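Local coordinates for RabGDI protein (Plasmodium falciparum 3D7, PDB 3P1W) that probably acts as a Rab GDP-dissociation inhibitor, binding prenylated, GDP-loaded Rab GTPases and helping to recycle them between membranes, at residues 250-254 and 366-372; 313-319 and 423-429. All coordinates share one frame; numbering follows the deposited sequence. Where two conformers were deposited one is given.

Contact 1 (250-254 and 366-372); sequences YPLYG and VSFQHGV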
loop_
_atom_site.group_PDB
_atom_site.type_symbol
_atom_site.label_atom_id
_atom_site.label_comp_id
_atom_site.label_asym_id
_atom_site.label_seq_id
_atom_site.Cartn_x
_atom_site.Cartn_y
_atom_site.Cartn_z
ATOM N N TYR A 250 -7.010 -8.773 -0.404
ATOM C CA TYR A 250 -6.949 -8.107 -1.693
ATOM C C TYR A 250 -8.233 -8.484 -2.427
ATOM O O TYR A 250 -8.729 -9.604 -2.273
ATOM C CB TYR A 250 -5.723 -8.614 -2.444
ATOM C CG TYR A 250 -5.339 -7.969 -3.763
ATOM C CD1 TYR A 250 -4.824 -6.677 -3.830
ATOM C CD2 TYR A 250 -5.371 -8.710 -4.935
ATOM C CE1 TYR A 250 -4.422 -6.151 -5.036
ATOM C CE2 TYR A 250 -4.969 -8.187 -6.137
ATOM C CZ TYR A 250 -4.510 -6.920 -6.192
ATOM O OH TYR A 250 -4.106 -6.447 -7.431
ATOM N N PRO A 251 -8.823 -7.534 -3.155
ATOM C CA PRO A 251 -10.108 -7.833 -3.767
ATOM C C PRO A 251 -9.994 -8.733 -4.969
ATOM O O PRO A 251 -9.020 -8.664 -5.698
ATOM C CB PRO A 251 -10.636 -6.469 -4.220
ATOM C CG PRO A 251 -9.714 -5.455 -3.705
ATOM C CD PRO A 251 -8.430 -6.130 -3.324
ATOM N N LEU A 252 -11.018 -9.549 -5.185
ATOM C CA LEU A 252 -11.145 -10.275 -6.422
ATOM C C LEU A 252 -11.130 -9.265 -7.575
ATOM O O LEU A 252 -11.857 -8.263 -7.555
ATOM C CB LEU A 252 -12.437 -11.108 -6.417
ATOM C CG LEU A 252 -12.721 -12.031 -7.593
ATOM C CD1 LEU A 252 -11.621 -13.060 -7.726
ATOM C CD2 LEU A 252 -14.077 -12.720 -7.421
ATOM N N TYR A 253 -10.285 -9.526 -8.573
ATOM C CA TYR A 253 -10.110 -8.652 -9.741
ATOM C C TYR A 253 -9.238 -7.435 -9.448
ATOM O O TYR A 253 -9.015 -6.602 -10.331
ATOM C CB TYR A 253 -11.452 -8.192 -10.348
ATOM C CG TYR A 253 -12.427 -9.302 -10.563
ATOM C CD1 TYR A 253 -12.081 -10.423 -11.313
ATOM C CD2 TYR A 253 -13.707 -9.247 -10.013
ATOM C CE1 TYR A 253 -12.984 -11.461 -11.500
ATOM C CE2 TYR A 253 -14.616 -10.278 -10.200
ATOM C CZ TYR A 253 -14.247 -11.377 -10.941
ATOM O OH TYR A 253 -15.140 -12.407 -11.136
ATOM N N GLY A 254 -8.745 -7.332 -8.215
ATOM C CA GLY A 254 -7.786 -6.301 -7.853
ATOM C C GLY A 254 -8.380 -4.979 -7.419
ATOM O O GLY A 254 -9.608 -4.836 -7.273
ATOM N N VAL A 366 0.312 -12.144 -7.201
ATOM C CA VAL A 366 -1.085 -12.448 -7.409
ATOM C C VAL A 366 -1.288 -13.250 -8.682
ATOM O O VAL A 366 -0.400 -13.344 -9.530
ATOM C CB VAL A 366 -1.924 -11.165 -7.419
ATOM C CG1 VAL A 366 -2.039 -10.581 -5.988
ATOM C CG2 VAL A 366 -1.302 -10.161 -8.377
ATOM N N SER A 367 -2.455 -13.876 -8.797
ATOM C CA SER A 367 -2.660 -14.854 -9.855
ATOM C C SER A 367 -4.140 -15.036 -10.153
ATOM O O SER A 367 -4.956 -14.165 -9.842
ATOM C CB SER A 367 -2.013 -16.191 -9.430
ATOM O OG SER A 367 -2.670 -16.735 -8.296
ATOM N N PHE A 368 -4.480 -16.170 -10.770
ATOM C CA PHE A 368 -5.861 -16.533 -11.028
ATOM C C PHE A 368 -6.710 -16.564 -9.750
ATOM O O PHE A 368 -7.911 -16.289 -9.805
ATOM C CB PHE A 368 -5.910 -17.884 -11.718
ATOM C CG PHE A 368 -7.304 -18.375 -11.995
ATOM C CD1 PHE A 368 -8.079 -17.777 -12.988
ATOM C CD2 PHE A 368 -7.844 -19.431 -11.265
ATOM C CE1 PHE A 368 -9.369 -18.233 -13.251
ATOM C CE2 PHE A 368 -9.135 -19.885 -11.518
ATOM C CZ PHE A 368 -9.895 -19.291 -12.510
ATOM N N GLN A 369 -6.098 -16.878 -8.608
ATOM C CA GLN A 369 -6.825 -16.858 -7.323
ATOM C C GLN A 369 -7.604 -15.559 -7.121
ATOM O O GLN A 369 -8.780 -15.589 -6.739
ATOM C CB GLN A 369 -5.866 -17.097 -6.141
ATOM C CG GLN A 369 -6.530 -17.023 -4.758
ATOM C CD GLN A 369 -5.616 -16.503 -3.653
ATOM O OE1 GLN A 369 -4.408 -16.354 -3.834
ATOM N NE2 GLN A 369 -6.215 -16.202 -2.491
ATOM N N HIS A 370 -6.955 -14.421 -7.370
ATOM C CA HIS A 370 -7.604 -13.104 -7.236
ATOM C C HIS A 370 -8.183 -12.548 -8.552
ATOM O O HIS A 370 -8.485 -11.364 -8.647
ATOM C CB HIS A 370 -6.625 -12.080 -6.632
ATOM C CG HIS A 370 -6.427 -12.230 -5.158
ATOM N ND1 HIS A 370 -5.462 -13.054 -4.612
ATOM C CD2 HIS A 370 -7.088 -11.682 -4.112
ATOM C CE1 HIS A 370 -5.539 -12.997 -3.293
ATOM N NE2 HIS A 370 -6.522 -12.180 -2.962
ATOM N N GLY A 371 -8.329 -13.395 -9.565
ATOM C CA GLY A 371 -8.915 -12.983 -10.838
ATOM C C GLY A 371 -8.134 -11.937 -11.607
ATOM O O GLY A 371 -8.728 -11.108 -12.321
ATOM N N VAL A 372 -6.806 -11.949 -11.457
ATOM C CA VAL A 372 -5.993 -10.904 -12.071
ATOM C C VAL A 372 -5.110 -11.406 -13.229
ATOM O O VAL A 372 -4.624 -10.589 -14.010
ATOM C CB VAL A 372 -5.162 -10.133 -11.003
ATOM C CG1 VAL A 372 -6.087 -9.359 -10.065
ATOM C CG2 VAL A 372 -4.276 -11.041 -10.236
#
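A type II beta turn, Pro251 to Gly254, ends strand 248-251 and docks through Tyr253 and Leu252 on His370 and Gly371, in the loop that follows strand 361-367. The turn is closed by Gly254 N to Pro251 O (2.9 Å), and the Leu252-Tyr253 peptide at its middle places Tyr253 N toward His370 O. Tyr253 N reaches His370 O at 2.6 Å, a short bond that is fairly straight at the hydrogen (160°), although the donor lies well off the carbonyl plane. Leu252 CD1 packs 3.6 Å from His370 C, beside the same peptide. On its own turn, Leu252 CG sits over the centre of one face of the Tyr253 ring, while Gly371 O meets the edge of that ring, in its plane, 3.6 Å from Tyr253 CD1.

Deeper in, Tyr250 and His370 form a T-shaped pair with planes at 70° and centroids 5.2 Å apart. The edge belongs to Tyr250, whose CD2 approaches the imidazole face, 3.5 Å from His370 CD2. The imidazole in turn presents its own edge to the Tyr250 backbone, with His370 CD2 3.2 Å from Tyr250 O. Val366 CG1 comes in obliquely at the neighbouring atom of the same ring edge, 3.8 Å from Tyr250 CE2, the two side chains crossing at about a right angle.

The polar ends bind further out: Tyr250 OH to Asp90 and His370 NE2 to the carbonyl of Leu118, which fixes both rings. The contact thus joins the turn after strand 248-251 to the loop after strand 361-367, both strands of the same mixed sheet. Because a carbonyl can only accept, the Leu118 bond implies that His370 carries a proton on NE2, probably making this imidazole a buried donor.

Contact 2 (313-319 and 423-429); sequences VMHLKNK and PADNIFV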
loop_
_atom_site.group_PDB
_atom_site.type_symbol
_atom_site.label_atom_id
_atom_site.label_comp_id
_atom_site.label_asym_id
_atom_site.label_seq_id
_atom_site.Cartn_x
_atom_site.Cartn_y
_atom_site.Cartn_z
ATOM N N VAL A 313 -1.385 19.802 -10.338
ATOM C CA VAL A 313 -0.807 21.024 -9.792
ATOM C C VAL A 313 0.605 21.264 -10.272
ATOM O O VAL A 313 1.376 22.000 -9.637
ATOM C CB VAL A 313 -0.856 21.037 -8.233
ATOM C CG1 VAL A 313 -2.309 21.074 -7.717
ATOM C CG2 VAL A 313 -0.091 19.812 -7.614
ATOM N N MET A 314 0.939 20.707 -11.434
ATOM C CA MET A 314 2.307 20.824 -11.933
ATOM C C MET A 314 2.628 22.239 -12.417
ATOM O O MET A 314 3.805 22.576 -12.551
ATOM C CB MET A 314 2.549 19.832 -13.069
ATOM C CG MET A 314 2.501 18.397 -12.658
ATOM S SD MET A 314 3.869 17.946 -11.587
ATOM C CE MET A 314 5.131 17.761 -12.838
ATOM N N HIS A 315 1.579 23.028 -12.669
ATOM C CA HIS A 315 1.695 24.437 -13.049
ATOM C C HIS A 315 1.655 25.429 -11.886
ATOM O O HIS A 315 1.882 26.623 -12.085
ATOM C CB HIS A 315 0.578 24.801 -14.050
ATOM C CG HIS A 315 -0.808 24.572 -13.541
ATOM N ND1 HIS A 315 -1.212 23.391 -12.942
ATOM C CD2 HIS A 315 -1.903 25.369 -13.588
ATOM C CE1 HIS A 315 -2.496 23.481 -12.645
ATOM N NE2 HIS A 315 -2.940 24.668 -13.036
ATOM N N LEU A 316 1.376 24.944 -10.682
ATOM C CA LEU A 316 1.177 25.802 -9.509
ATOM C C LEU A 316 2.410 25.821 -8.630
ATOM O O LEU A 316 3.082 24.781 -8.411
ATOM C CB LEU A 316 -0.014 25.355 -8.672
ATOM C CG LEU A 316 -1.388 25.377 -9.328
ATOM C CD1 LEU A 316 -2.415 25.040 -8.258
ATOM C CD2 LEU A 316 -1.662 26.754 -9.982
ATOM N N LYS A 317 2.668 27.002 -8.095
ATOM C CA LYS A 317 3.832 27.301 -7.274
ATOM C C LYS A 317 3.701 26.715 -5.870
ATOM O O LYS A 317 2.646 26.793 -5.267
ATOM C CB LYS A 317 3.971 28.833 -7.203
ATOM C CG LYS A 317 5.169 29.370 -6.483
ATOM C CD LYS A 317 5.073 30.881 -6.239
ATOM C CE LYS A 317 5.217 31.710 -7.495
ATOM N NZ LYS A 317 5.003 33.194 -7.225
ATOM N N ASN A 318 4.777 26.091 -5.382
ATOM C CA ASN A 318 4.895 25.668 -3.992
ATOM C C ASN A 318 3.730 24.792 -3.514
ATOM O O ASN A 318 3.165 24.993 -2.427
ATOM C CB ASN A 318 5.069 26.892 -3.091
ATOM C CG ASN A 318 5.651 26.537 -1.742
ATOM O OD1 ASN A 318 6.384 25.551 -1.610
ATOM N ND2 ASN A 318 5.317 27.319 -0.730
ATOM N N LYS A 319 3.369 23.816 -4.337
ATOM C CA LYS A 319 2.316 22.852 -4.003
ATOM C C LYS A 319 2.895 21.490 -3.670
ATOM O O LYS A 319 2.434 20.842 -2.737
ATOM C CB LYS A 319 1.335 22.666 -5.152
ATOM C CG LYS A 319 0.433 23.867 -5.454
ATOM C CD LYS A 319 -0.286 24.400 -4.218
ATOM C CE LYS A 319 -1.277 23.425 -3.619
ATOM N NZ LYS A 319 -1.935 23.956 -2.399
ATOM N N PRO A 423 -2.964 23.730 3.501
ATOM C CA PRO A 423 -2.713 24.809 2.567
ATOM C C PRO A 423 -3.757 25.910 2.681
ATOM O O PRO A 423 -4.946 25.637 2.698
ATOM C CB PRO A 423 -2.750 24.133 1.189
ATOM C CG PRO A 423 -3.272 22.813 1.376
ATOM C CD PRO A 423 -3.301 22.467 2.834
ATOM N N ALA A 424 -3.280 27.141 2.787
ATOM C CA ALA A 424 -4.124 28.334 2.851
ATOM C C ALA A 424 -5.068 28.432 1.652
ATOM O O ALA A 424 -6.190 28.953 1.754
ATOM C CB ALA A 424 -3.241 29.575 2.917
ATOM N N ASP A 425 -4.609 27.945 0.501
ATOM C CA ASP A 425 -5.392 28.058 -0.726
ATOM C C ASP A 425 -6.512 27.012 -0.853
ATOM O O ASP A 425 -7.271 27.050 -1.828
ATOM C CB ASP A 425 -4.460 27.999 -1.936
ATOM C CG ASP A 425 -3.808 26.624 -2.129
ATOM O OD1 ASP A 425 -4.115 25.646 -1.384
ATOM O OD2 ASP A 425 -2.971 26.532 -3.048
ATOM N N ASN A 426 -6.592 26.067 0.097
ATOM C CA ASN A 426 -7.624 25.009 0.076
ATOM C C ASN A 426 -7.514 24.018 -1.091
ATOM O O ASN A 426 -8.511 23.371 -1.467
ATOM C CB ASN A 426 -9.036 25.606 0.150
ATOM C CG ASN A 426 -9.353 26.146 1.523
ATOM O OD1 ASN A 426 -9.053 25.491 2.515
ATOM N ND2 ASN A 426 -9.978 27.327 1.591
ATOM N N ILE A 427 -6.293 23.858 -1.615
ATOM C CA ILE A 427 -6.010 22.833 -2.607
ATOM C C ILE A 427 -5.154 21.782 -1.894
ATOM O O ILE A 427 -3.981 22.043 -1.577
ATOM C CB ILE A 427 -5.281 23.379 -3.839
ATOM C CG1 ILE A 427 -6.130 24.464 -4.528
ATOM C CG2 ILE A 427 -4.990 22.248 -4.843
ATOM C CD1 ILE A 427 -5.389 25.208 -5.600
ATOM N N PHE A 428 -5.779 20.641 -1.599
ATOM C CA PHE A 428 -5.149 19.566 -0.814
ATOM C C PHE A 428 -4.659 18.544 -1.797
ATOM O O PHE A 428 -5.469 18.000 -2.551
ATOM C CB PHE A 428 -6.170 18.916 0.125
ATOM C CG PHE A 428 -6.655 19.828 1.212
ATOM C CD1 PHE A 428 -6.130 19.742 2.488
ATOM C CD2 PHE A 428 -7.604 20.812 0.941
ATOM C CE1 PHE A 428 -6.564 20.601 3.488
ATOM C CE2 PHE A 428 -8.041 21.694 1.944
ATOM C CZ PHE A 428 -7.514 21.577 3.222
ATOM N N VAL A 429 -3.350 18.302 -1.796
ATOM C CA VAL A 429 -2.708 17.433 -2.776
ATOM C C VAL A 429 -2.303 16.107 -2.125
ATOM O O VAL A 429 -1.643 16.094 -1.097
ATOM C CB VAL A 429 -1.478 18.105 -3.435
ATOM C CG1 VAL A 429 -0.910 17.226 -4.515
ATOM C CG2 VAL A 429 -1.880 19.482 -4.073
#
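Lys319 NZ is gripped by both Asp425 carboxylate oxygens and by Ile427 O, where the loop before strand 320-333 meets the entry to strand 427-429 of the Rossmann-like mixed sheet. The salt bridge runs from Lys319 NZ to Asp425 OD2 at 2.9 Å and uses the syn lone pair of OD2; the bond to OD1 is weak. The third acceptor, Ile427 O, lies 2.9 Å from Lys319 NZ, which meets it in the carbonyl plane, on a lone pair. To reach them the lysine bends at chi2 (-51°) and again at chi3 (-65°), and its end comes to rest beside Pro423 CB.

The carboxylate is held from its own chain as well. Asp425 closes an Asx turn, with Ile427 N donating to Asp425 OD1 at 2.8 Å from well above the carboxylate plane. Its chi1 of 68° places CG between the backbone N and the carbonyl carbon, folding the group back over the following residues. A largely buried ammonium thus gains a counter-charge and a backbone acceptor, which probably favours its charged form.

Beside this polar knot lies an apolar patch, joined by Phe282 of strand 279-284 and Cys308 of strand 305-308, the parallel neighbour of 427-429. Val313 and Val429 reach toward each other tip to tip: Val429 CG2 touches both Val313 methyls, standing 4.0 Å from Val313 CG2. Next to it, Leu316, which is partly exposed, crosses Ile427 at about a right angle, bringing Leu316 CD1 to 4.0 Å from Ile427 CD1.

In the fold
Contacts 1 and 2 lie on opposite sides of the chain's centre, with centres 36 Å apart and nearest atoms about 23 Å apart, so they do not touch. Along the chain their segments alternate: 250-254, 313-319, 366-372, 423-429. Contact 1 belongs to the nine-stranded mixed sheet through strands 248-251 and 361-367; contact 2 belongs to the eight-stranded mixed sheet through strand 427-429. Strand 320-333, which starts right after loop 313-319, pairs with 378-385, itself paired with 361-367, and so leads from contact 2 into the sheet of contact 1. The alternation means that the chain passes repeatedly between the two sheets, tying them into one body.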